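Local coordinates for pili retraction protein PilT (Thermus thermophilus, PDB 5FL3) that probably binds and hydrolyses ATP as a motor ATPase of the GSP E family, thought to drive pilus retraction, at residues L118-L128 / V288-A296; F328-T337 / A349-L360. All blocks are in the same frame, centred on the assembly; numbering follows the deposited sequence.

Contact 1: L118-L128 / V288-A296. With ADP (adenosine-5'-diphosphate), chain B.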
loop_
_atom_site.group_PDB
_atom_site.type_symbol
_atom_site.label_atom_id
_atom_site.label_comp_id
_atom_site.label_asym_id
_atom_site.label_seq_id
_atom_site.Cartn_x
_atom_site.Cartn_y
_atom_site.Cartn_z
ATOM N N LEU A 118 7.220 2.293 11.095
ATOM C CA LEU A 118 6.510 1.293 10.300
ATOM C C LEU A 118 7.001 -0.119 10.554
ATOM O O LEU A 118 6.408 -1.078 10.064
ATOM C CB LEU A 118 6.632 1.612 8.803
ATOM C CG LEU A 118 5.984 2.942 8.423
ATOM C CD1 LEU A 118 6.036 3.186 6.920
ATOM C CD2 LEU A 118 4.557 2.989 8.961
ATOM N N GLY A 119 8.088 -0.249 11.312
ATOM C CA GLY A 119 8.732 -1.532 11.492
ATOM C C GLY A 119 9.394 -2.062 10.234
ATOM O O GLY A 119 9.423 -3.274 10.017
ATOM N N LEU A 120 9.908 -1.154 9.400
ATOM C CA LEU A 120 10.619 -1.499 8.161
ATOM C C LEU A 120 12.117 -1.315 8.377
ATOM O O LEU A 120 12.553 -0.225 8.763
ATOM C CB LEU A 120 10.167 -0.612 6.994
ATOM C CG LEU A 120 8.746 -0.513 6.437
ATOM C CD1 LEU A 120 8.569 0.840 5.767
ATOM C CD2 LEU A 120 8.524 -1.592 5.410
ATOM N N PRO A 121 12.914 -2.363 8.123
ATOM C CA PRO A 121 14.363 -2.302 8.408
ATOM C C PRO A 121 15.088 -1.229 7.590
ATOM O O PRO A 121 15.171 -1.309 6.356
ATOM C CB PRO A 121 14.865 -3.704 8.046
ATOM C CG PRO A 121 13.758 -4.323 7.197
ATOM C CD PRO A 121 12.475 -3.692 7.667
ATOM N N ARG A 122 15.630 -0.242 8.302
ATOM C CA ARG A 122 16.132 0.973 7.690
ATOM C C ARG A 122 17.190 0.709 6.643
ATOM O O ARG A 122 17.168 1.311 5.561
ATOM C CB ARG A 122 16.690 1.922 8.749
ATOM C CG ARG A 122 17.382 3.135 8.123
ATOM C CD ARG A 122 17.430 4.343 9.044
ATOM N NE ARG A 122 16.110 4.924 9.290
ATOM C CZ ARG A 122 15.545 5.841 8.506
ATOM N NH1 ARG A 122 16.177 6.269 7.417
ATOM N NH2 ARG A 122 14.343 6.321 8.802
ATOM N N GLU A 123 18.104 -0.198 6.963
ATOM C CA GLU A 123 19.251 -0.467 6.110
ATOM C C GLU A 123 18.808 -1.058 4.785
ATOM O O GLU A 123 19.266 -0.640 3.725
ATOM C CB GLU A 123 20.227 -1.404 6.814
ATOM C CG GLU A 123 21.646 -1.322 6.284
ATOM C CD GLU A 123 22.538 -2.396 6.869
ATOM O OE1 GLU A 123 22.155 -2.977 7.914
ATOM O OE2 GLU A 123 23.608 -2.668 6.275
ATOM N N VAL A 124 17.893 -2.014 4.846
ATOM C CA VAL A 124 17.294 -2.581 3.645
ATOM C C VAL A 124 16.587 -1.522 2.794
ATOM O O VAL A 124 16.740 -1.486 1.570
ATOM C CB VAL A 124 16.286 -3.675 4.005
ATOM C CG1 VAL A 124 15.516 -4.119 2.777
ATOM C CG2 VAL A 124 17.004 -4.846 4.658
ATOM N N MET A 125 15.813 -0.658 3.443
ATOM C CA MET A 125 15.048 0.341 2.720
ATOM C C MET A 125 15.973 1.287 1.956
ATOM O O MET A 125 15.860 1.446 0.738
ATOM C CB MET A 125 14.155 1.128 3.674
ATOM C CG MET A 125 13.012 0.329 4.263
ATOM S SD MET A 125 11.947 -0.506 3.065
ATOM C CE MET A 125 12.561 -2.186 3.141
ATOM N N GLU A 126 16.905 1.895 2.676
ATOM C CA GLU A 126 17.840 2.834 2.068
ATOM C C GLU A 126 18.668 2.199 0.953
ATOM O O GLU A 126 19.045 2.856 -0.023
ATOM C CB GLU A 126 18.751 3.420 3.144
ATOM C CG GLU A 126 17.981 4.286 4.109
ATOM C CD GLU A 126 18.830 4.808 5.223
ATOM O OE1 GLU A 126 19.984 4.349 5.336
ATOM O OE2 GLU A 126 18.342 5.674 5.987
ATOM N N SER A 127 18.939 0.915 1.090
ATOM C CA SER A 127 19.686 0.198 0.069
ATOM C C SER A 127 18.872 0.118 -1.235
ATOM O O SER A 127 19.391 0.386 -2.315
ATOM C CB SER A 127 20.059 -1.199 0.577
ATOM O OG SER A 127 20.799 -1.889 -0.397
ATOM N N LEU A 128 17.594 -0.240 -1.110
ATOM C CA LEU A 128 16.675 -0.319 -2.241
ATOM C C LEU A 128 16.432 1.056 -2.869
ATOM O O LEU A 128 16.350 1.181 -4.098
ATOM C CB LEU A 128 15.348 -0.922 -1.794
ATOM C CG LEU A 128 15.281 -2.423 -1.516
ATOM C CD1 LEU A 128 13.981 -2.760 -0.775
ATOM C CD2 LEU A 128 15.393 -3.241 -2.813
ATOM N N VAL A 288 1.206 -4.433 14.192
ATOM C CA VAL A 288 2.633 -4.564 13.944
ATOM C C VAL A 288 2.838 -5.236 12.575
ATOM O O VAL A 288 1.986 -6.018 12.118
ATOM C CB VAL A 288 3.309 -5.360 15.094
ATOM C CG1 VAL A 288 2.628 -6.695 15.280
ATOM C CG2 VAL A 288 4.788 -5.535 14.858
ATOM N N LEU A 289 3.942 -4.903 11.907
ATOM C CA LEU A 289 4.186 -5.405 10.568
ATOM C C LEU A 289 4.967 -6.717 10.576
ATOM O O LEU A 289 6.051 -6.824 11.159
ATOM C CB LEU A 289 4.923 -4.349 9.732
ATOM C CG LEU A 289 5.293 -4.696 8.279
ATOM C CD1 LEU A 289 4.073 -5.042 7.446
ATOM C CD2 LEU A 289 6.047 -3.544 7.627
ATOM N N ALA A 290 4.387 -7.718 9.933
ATOM C CA ALA A 290 5.081 -8.945 9.598
ATOM C C ALA A 290 5.583 -8.770 8.182
ATOM O O ALA A 290 4.794 -8.464 7.288
ATOM C CB ALA A 290 4.163 -10.142 9.707
ATOM N N LEU A 291 6.880 -8.974 7.973
ATOM C CA LEU A 291 7.517 -8.585 6.722
ATOM C C LEU A 291 8.487 -9.647 6.220
ATOM O O LEU A 291 9.364 -10.117 6.968
ATOM C CB LEU A 291 8.230 -7.247 6.911
ATOM C CG LEU A 291 9.074 -6.768 5.745
ATOM C CD1 LEU A 291 8.199 -6.574 4.509
ATOM C CD2 LEU A 291 9.780 -5.481 6.103
ATOM N N GLU A 292 8.283 -10.055 4.967
ATOM C CA GLU A 292 9.194 -10.965 4.272
ATOM C C GLU A 292 9.948 -10.194 3.186
ATOM O O GLU A 292 9.327 -9.474 2.401
ATOM C CB GLU A 292 8.436 -12.134 3.668
ATOM C CG GLU A 292 9.263 -13.049 2.816
ATOM C CD GLU A 292 8.466 -14.268 2.406
ATOM O OE1 GLU A 292 7.938 -14.936 3.315
ATOM O OE2 GLU A 292 8.353 -14.565 1.193
ATOM N N ILE A 293 11.274 -10.357 3.143
ATOM C CA ILE A 293 12.131 -9.648 2.190
ATOM C C ILE A 293 12.877 -10.585 1.254
ATOM O O ILE A 293 13.708 -11.378 1.695
ATOM C CB ILE A 293 13.162 -8.772 2.920
ATOM C CG1 ILE A 293 12.452 -7.872 3.934
ATOM C CG2 ILE A 293 13.980 -7.945 1.958
ATOM C CD1 ILE A 293 13.380 -7.049 4.781
ATOM N N LEU A 294 12.571 -10.492 -0.043
ATOM C CA LEU A 294 13.398 -11.113 -1.071
ATOM C C LEU A 294 14.239 -10.056 -1.762
ATOM O O LEU A 294 13.703 -9.141 -2.372
ATOM C CB LEU A 294 12.544 -11.857 -2.096
ATOM C CG LEU A 294 13.305 -12.381 -3.314
ATOM C CD1 LEU A 294 14.478 -13.215 -2.858
ATOM C CD2 LEU A 294 12.418 -13.203 -4.221
ATOM N N ILE A 295 15.554 -10.153 -1.649
ATOM C CA ILE A 295 16.423 -9.233 -2.365
ATOM C C ILE A 295 17.016 -9.947 -3.561
ATOM O O ILE A 295 17.544 -11.051 -3.437
ATOM C CB ILE A 295 17.537 -8.682 -1.482
ATOM C CG1 ILE A 295 16.948 -7.886 -0.318
ATOM C CG2 ILE A 295 18.453 -7.789 -2.291
ATOM C CD1 ILE A 295 16.389 -6.563 -0.710
ATOM N N ALA A 296 16.924 -9.316 -4.726
ATOM C CA ALA A 296 17.375 -9.930 -5.962
ATOM C C ALA A 296 18.902 -9.860 -6.137
ATOM O O ALA A 296 19.421 -9.150 -7.000
ATOM C CB ALA A 296 16.673 -9.289 -7.146
HETATM P PB ADP B . -2.721 -1.067 1.864
HETATM O O1B ADP B . -4.237 -1.119 1.745
HETATM O O2B ADP B . -2.056 -2.427 1.846
HETATM O O3B ADP B . -2.051 -0.067 0.950
HETATM P PA ADP B . -2.371 0.997 3.889
HETATM O O1A ADP B . -3.583 1.727 3.336
HETATM O O2A ADP B . -0.976 1.605 3.791
HETATM O O3A ADP B . -2.409 -0.535 3.355
HETATM O "O5'" ADP B . -2.607 0.708 5.456
HETATM C "C5'" ADP B . -3.896 0.479 6.030
HETATM C "C4'" ADP B . -3.824 0.959 7.483
HETATM O "O4'" ADP B . -2.723 0.335 8.152
HETATM C "C3'" ADP B . -3.628 2.465 7.589
HETATM O "O3'" ADP B . -4.627 2.939 8.492
HETATM C "C2'" ADP B . -2.219 2.656 8.145
HETATM O "O2'" ADP B . -2.141 3.688 9.134
HETATM C "C1'" ADP B . -1.874 1.314 8.775
HETATM N N9 ADP B . -0.440 0.938 8.586
HETATM C C8 ADP B . 0.265 1.063 7.439
HETATM N N7 ADP B . 1.544 0.623 7.578
HETATM C C5 ADP B . 1.679 0.204 8.856
HETATM C C6 ADP B . 2.770 -0.376 9.676
HETATM N N6 ADP B . 3.984 -0.596 9.124
HETATM N N1 ADP B . 2.493 -0.683 10.981
HETATM C C2 ADP B . 1.277 -0.471 11.528
HETATM N N3 ADP B . 0.239 0.051 10.839
HETATM C C4 ADP B . 0.372 0.407 9.524
HETATM O O HOH W 1 7.870 -4.814 12.051
#
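From Gly119 the 118-128 segment runs along strand 288-295 into helix 122-128, whose axis makes an angle of 40° with the strand and comes no closer than 11.5 Å. The CB atoms of Leu289, Leu291, Ile293 and Ile295 are all directed at the 118-128 segment. Leu291 reaches up to the Pro121 ring, its CD2 3.6 Å from Pro121 CD, while Ile293 slides past in the opposite sense, its CD1 3.7 Å from Pro121 CG. That CD1 also meets Val124 CG1 head-on; one turn later Leu128 CD2 lies against Ile295 CD1. Leu289 and Leu291 both hold CG anti to the backbone N (chi1 179° and 174°), which carries their CD2 methyls to Leu120 CD2.

Gly119, in a Schellman motif with positive phi, closes the short helix before it, and one water donates to both Gly119 O and Leu289 O. The adenine N6 of ADP donates a hydrogen bond to Leu118 O (2.6 Å), so the contact's end forms part of the nucleotide pocket.

Alongside, Leu291 and Ile293 touch Leu274 of strand 270-280, the antiparallel neighbour of this outermost strand, while Leu118 and Leu120 reach helix 146-160, which starts in the P-loop.

Contact 2: F328-T337 / A349-L360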
loop_
_atom_site.group_PDB
_atom_site.type_symbol
_atom_site.label_atom_id
_atom_site.label_comp_id
_atom_site.label_asym_id
_atom_site.label_seq_id
_atom_site.Cartn_x
_atom_site.Cartn_y
_atom_site.Cartn_z
ATOM N N PHE A 328 8.496 -14.842 6.021
ATOM C CA PHE A 328 7.456 -14.533 6.990
ATOM C C PHE A 328 7.601 -15.366 8.254
ATOM O O PHE A 328 7.531 -14.820 9.358
ATOM C CB PHE A 328 6.060 -14.752 6.417
ATOM C CG PHE A 328 5.330 -13.489 6.141
ATOM C CD1 PHE A 328 6.027 -12.320 5.903
ATOM C CD2 PHE A 328 3.953 -13.447 6.172
ATOM C CE1 PHE A 328 5.377 -11.145 5.652
ATOM C CE2 PHE A 328 3.301 -12.259 5.928
ATOM C CZ PHE A 328 3.992 -11.109 5.650
ATOM N N ASP A 329 7.790 -16.677 8.087
ATOM C CA ASP A 329 7.815 -17.580 9.226
ATOM C C ASP A 329 8.999 -17.236 10.108
ATOM O O ASP A 329 8.931 -17.404 11.323
ATOM C CB ASP A 329 7.866 -19.042 8.784
ATOM C CG ASP A 329 6.567 -19.503 8.133
ATOM O OD1 ASP A 329 5.582 -18.732 8.205
ATOM O OD2 ASP A 329 6.533 -20.639 7.584
ATOM N N GLN A 330 10.070 -16.719 9.506
ATOM C CA GLN A 330 11.217 -16.244 10.285
ATOM C C GLN A 330 10.898 -14.976 11.060
ATOM O O GLN A 330 11.230 -14.864 12.230
ATOM C CB GLN A 330 12.435 -15.990 9.394
ATOM C CG GLN A 330 13.199 -17.233 8.992
ATOM C CD GLN A 330 14.327 -16.916 8.036
ATOM O OE1 GLN A 330 14.114 -16.295 6.997
ATOM N NE2 GLN A 330 15.540 -17.328 8.386
ATOM N N HIS A 331 10.254 -14.015 10.420
ATOM C CA HIS A 331 10.004 -12.754 11.100
ATOM C C HIS A 331 8.977 -12.944 12.204
ATOM O O HIS A 331 9.010 -12.222 13.199
ATOM C CB HIS A 331 9.543 -11.674 10.119
ATOM C CG HIS A 331 9.528 -10.296 10.706
ATOM N ND1 HIS A 331 8.467 -9.427 10.551
ATOM C CD2 HIS A 331 10.443 -9.635 11.456
ATOM C CE1 HIS A 331 8.729 -8.296 11.180
ATOM N NE2 HIS A 331 9.924 -8.395 11.738
ATOM N N LEU A 332 8.082 -13.919 12.031
ATOM C CA LEU A 332 6.995 -14.167 12.990
ATOM C C LEU A 332 7.532 -14.702 14.313
ATOM O O LEU A 332 7.165 -14.213 15.385
ATOM C CB LEU A 332 5.974 -15.145 12.419
ATOM C CG LEU A 332 4.974 -14.575 11.411
ATOM C CD1 LEU A 332 4.165 -15.693 10.763
ATOM C CD2 LEU A 332 4.047 -13.530 12.049
ATOM N N VAL A 333 8.389 -15.718 14.221
ATOM C CA VAL A 333 9.195 -16.178 15.346
ATOM C C VAL A 333 9.787 -14.989 16.106
ATOM O O VAL A 333 9.593 -14.848 17.319
ATOM C CB VAL A 333 10.333 -17.109 14.870
ATOM C CG1 VAL A 333 11.473 -17.104 15.857
ATOM C CG2 VAL A 333 9.810 -18.523 14.637
ATOM N N GLU A 334 10.473 -14.118 15.371
ATOM C CA GLU A 334 11.119 -12.945 15.947
ATOM C C GLU A 334 10.111 -12.003 16.613
ATOM O O GLU A 334 10.399 -11.400 17.641
ATOM C CB GLU A 334 11.913 -12.212 14.859
ATOM C CG GLU A 334 12.705 -11.018 15.351
ATOM C CD GLU A 334 13.578 -10.397 14.266
ATOM O OE1 GLU A 334 13.685 -10.983 13.158
ATOM O OE2 GLU A 334 14.155 -9.314 14.523
ATOM N N LEU A 335 8.924 -11.883 16.029
ATOM C CA LEU A 335 7.883 -11.028 16.602
ATOM C C LEU A 335 7.256 -11.679 17.833
ATOM O O LEU A 335 7.000 -11.003 18.833
ATOM C CB LEU A 335 6.800 -10.700 15.553
ATOM C CG LEU A 335 7.216 -9.667 14.492
ATOM C CD1 LEU A 335 6.332 -9.735 13.257
ATOM C CD2 LEU A 335 7.234 -8.248 15.078
ATOM N N TYR A 336 7.010 -12.988 17.748
ATOM C CA TYR A 336 6.455 -13.739 18.871
ATOM C C TYR A 336 7.397 -13.745 20.076
ATOM O O TYR A 336 6.988 -13.325 21.165
ATOM C CB TYR A 336 6.132 -15.179 18.484
ATOM C CG TYR A 336 5.624 -15.954 19.667
ATOM C CD1 TYR A 336 4.431 -15.598 20.281
ATOM C CD2 TYR A 336 6.350 -17.009 20.207
ATOM C CE1 TYR A 336 3.956 -16.282 21.377
ATOM C CE2 TYR A 336 5.879 -17.709 21.306
ATOM C CZ TYR A 336 4.679 -17.339 21.891
ATOM O OH TYR A 336 4.189 -18.013 22.997
ATOM N N THR A 337 8.640 -14.198 19.894
ATOM C CA THR A 337 9.579 -14.252 21.018
ATOM C C THR A 337 9.760 -12.892 21.663
ATOM O O THR A 337 9.973 -12.814 22.879
ATOM C CB THR A 337 10.978 -14.754 20.636
ATOM O OG1 THR A 337 11.699 -13.702 19.979
ATOM C CG2 THR A 337 10.913 -16.008 19.778
ATOM N N ALA A 349 -1.035 -16.679 11.118
ATOM C CA ALA A 349 -0.358 -15.911 10.072
ATOM C C ALA A 349 0.720 -16.711 9.343
ATOM O O ALA A 349 1.083 -16.376 8.216
ATOM C CB ALA A 349 0.254 -14.650 10.661
ATOM N N ALA A 350 1.229 -17.759 9.989
ATOM C CA ALA A 350 2.405 -18.477 9.500
ATOM C C ALA A 350 2.179 -19.158 8.147
ATOM O O ALA A 350 1.153 -19.806 7.936
ATOM C CB ALA A 350 2.853 -19.496 10.534
ATOM N N THR A 351 3.149 -19.000 7.242
ATOM C CA THR A 351 3.111 -19.612 5.911
ATOM C C THR A 351 2.872 -21.118 6.007
ATOM O O THR A 351 2.047 -21.678 5.279
ATOM C CB THR A 351 4.415 -19.340 5.130
ATOM O OG1 THR A 351 4.483 -17.952 4.778
ATOM C CG2 THR A 351 4.479 -20.181 3.856
ATOM N N SER A 352 3.598 -21.771 6.904
ATOM C CA SER A 352 3.219 -23.113 7.327
ATOM C C SER A 352 3.342 -23.200 8.846
ATOM O O SER A 352 4.455 -23.220 9.384
ATOM C CB SER A 352 4.077 -24.182 6.645
ATOM O OG SER A 352 5.088 -24.646 7.514
ATOM N N PRO A 353 2.193 -23.265 9.543
ATOM C CA PRO A 353 2.071 -23.323 11.011
ATOM C C PRO A 353 2.892 -24.452 11.623
ATOM O O PRO A 353 3.086 -24.517 12.843
ATOM C CB PRO A 353 0.572 -23.562 11.231
ATOM C CG PRO A 353 0.082 -24.128 9.951
ATOM C CD PRO A 353 0.895 -23.466 8.882
ATOM N N HIS A 354 3.348 -25.343 10.749
ATOM C CA HIS A 354 4.273 -26.404 11.093
ATOM C C HIS A 354 5.697 -25.873 11.185
ATOM O O HIS A 354 6.315 -25.926 12.253
ATOM C CB HIS A 354 4.198 -27.523 10.057
ATOM C CG HIS A 354 5.163 -28.637 10.309
ATOM N ND1 HIS A 354 4.855 -29.719 11.103
ATOM C CD2 HIS A 354 6.432 -28.831 9.879
ATOM C CE1 HIS A 354 5.893 -30.536 11.151
ATOM N NE2 HIS A 354 6.862 -30.021 10.416
ATOM N N GLU A 355 6.206 -25.348 10.067
ATOM C CA GLU A 355 7.583 -24.856 10.004
ATOM C C GLU A 355 7.807 -23.765 11.046
ATOM O O GLU A 355 8.943 -23.472 11.420
ATOM C CB GLU A 355 7.935 -24.349 8.589
ATOM C CG GLU A 355 8.053 -25.471 7.519
ATOM C CD GLU A 355 8.466 -24.977 6.115
ATOM O OE1 GLU A 355 9.550 -24.360 5.989
ATOM O OE2 GLU A 355 7.721 -25.231 5.133
ATOM N N PHE A 356 6.715 -23.190 11.537
ATOM C CA PHE A 356 6.794 -22.180 12.581
ATOM C C PHE A 356 7.297 -22.742 13.912
ATOM O O PHE A 356 8.301 -22.255 14.447
ATOM C CB PHE A 356 5.432 -21.507 12.792
ATOM C CG PHE A 356 5.429 -20.496 13.909
ATOM C CD1 PHE A 356 6.042 -19.266 13.750
ATOM C CD2 PHE A 356 4.824 -20.780 15.122
ATOM C CE1 PHE A 356 6.053 -18.342 14.776
ATOM C CE2 PHE A 356 4.832 -19.855 16.146
ATOM C CZ PHE A 356 5.442 -18.637 15.973
ATOM N N ARG A 357 6.603 -23.748 14.452
ATOM C CA ARG A 357 6.942 -24.246 15.791
ATOM C C ARG A 357 8.330 -24.891 15.818
ATOM O O ARG A 357 9.065 -24.746 16.791
ATOM C CB ARG A 357 5.877 -25.224 16.299
ATOM C CG ARG A 357 6.161 -25.814 17.698
ATOM C CD ARG A 357 6.322 -24.754 18.811
ATOM N NE ARG A 357 6.471 -25.381 20.132
ATOM C CZ ARG A 357 6.936 -24.775 21.226
ATOM N NH1 ARG A 357 7.319 -23.506 21.175
ATOM N NH2 ARG A 357 7.028 -25.451 22.372
ATOM N N LEU A 358 8.684 -25.589 14.745
ATOM C CA LEU A 358 10.056 -26.038 14.556
ATOM C C LEU A 358 11.015 -24.871 14.748
ATOM O O LEU A 358 11.805 -24.842 15.693
ATOM C CB LEU A 358 10.247 -26.644 13.166
ATOM C CG LEU A 358 9.562 -27.977 12.897
ATOM C CD1 LEU A 358 9.917 -28.482 11.506
ATOM C CD2 LEU A 358 9.957 -28.982 13.960
ATOM N N LEU A 359 10.915 -23.908 13.840
ATOM C CA LEU A 359 11.722 -22.696 13.874
ATOM C C LEU A 359 11.710 -22.004 15.241
ATOM O O LEU A 359 12.744 -21.512 15.705
ATOM C CB LEU A 359 11.225 -21.729 12.801
ATOM C CG LEU A 359 12.255 -21.146 11.841
ATOM C CD1 LEU A 359 12.775 -22.214 10.892
ATOM C CD2 LEU A 359 11.646 -20.000 11.065
ATOM N N LEU A 360 10.541 -21.975 15.878
ATOM C CA LEU A 360 10.384 -21.329 17.181
ATOM C C LEU A 360 11.187 -22.031 18.261
ATOM O O LEU A 360 11.904 -21.379 19.022
ATOM C CB LEU A 360 8.910 -21.277 17.594
ATOM C CG LEU A 360 8.640 -20.767 19.011
ATOM C CD1 LEU A 360 9.225 -19.382 19.219
ATOM C CD2 LEU A 360 7.152 -20.764 19.305
#
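Phe356 enters helix 328-337 edge-on, as a knob in the hole formed by Asp329, Leu332, Val333 and Tyr336. With CG anti to the backbone N (chi1 177°), its ring extends toward that helix and presents its rim: CE1 lies 3.8 Å from Val333 CG2 and also meets Leu332 CB, while CZ faces Tyr336 CB. The segment axes of helices 328-337 and 353-360 are inclined at 52° and approach to 9.5 Å. Phe356 also packs on Leu343, Ala346 and Leu347 of helix 343-349, placing the contact in the C-terminal helical cluster.

Val333 CG2 continues from Phe356 onto the CB atoms of Leu359 and Leu360. Leu360 crosses Tyr336 at about a right angle; its CD1 sits at the edge of the tyrosine ring, near the ring plane and 3.9 Å from CD2, and also touches Thr337 CG2. Leu359 also crosses the Gln330 side chain at a slant, its CD2 3.8 Å from Gln330 CG. Leu332 extends CD1 over the backbone of Ala350, with the methyl of Ala349 beside it.

Asp329 supplies the polar end. Its carboxylate receives two successive backbone amides through the syn lone pairs of its two oxygens: Thr351 N reaches OD1 at 2.6 Å in a bent bond, and Ser352 N reaches OD2 at 3.2 Å with an angle of 162°. Ser352 is itself the N-cap of the next helix, its OG accepting from Glu355 N.

This two-pronged grip fixes the rotation of the buried carboxylate and holds the turn leading into helix 353-360. The amides and that helix's N-terminus would probably favour the charged form of Asp329, although nearby Glu355, itself paired with Lys314, would oppose this somewhat.

Overall arrangement
Contact 1 closes before contact 2 opens along the chain, and their centres lie about 17 Å apart on the same side of the chain's centre. Strand 287-295, an edge of the mixed seven-stranded sheet within this chain, joins them. Contact 1 covers one of its faces with the segment leading from the adenine into helix 122-130; along its outer edge and from the other side, Leu291 N and Glu292 OE1 probably hydrogen-bond to His331 ND1 and Phe328 N. The C-terminal helices of contact 2 are thereby docked on the nucleotide-binding domain. Phe328's side chain remains about 11 Å from ADP, so contact 2 lies outside the nucleotide site.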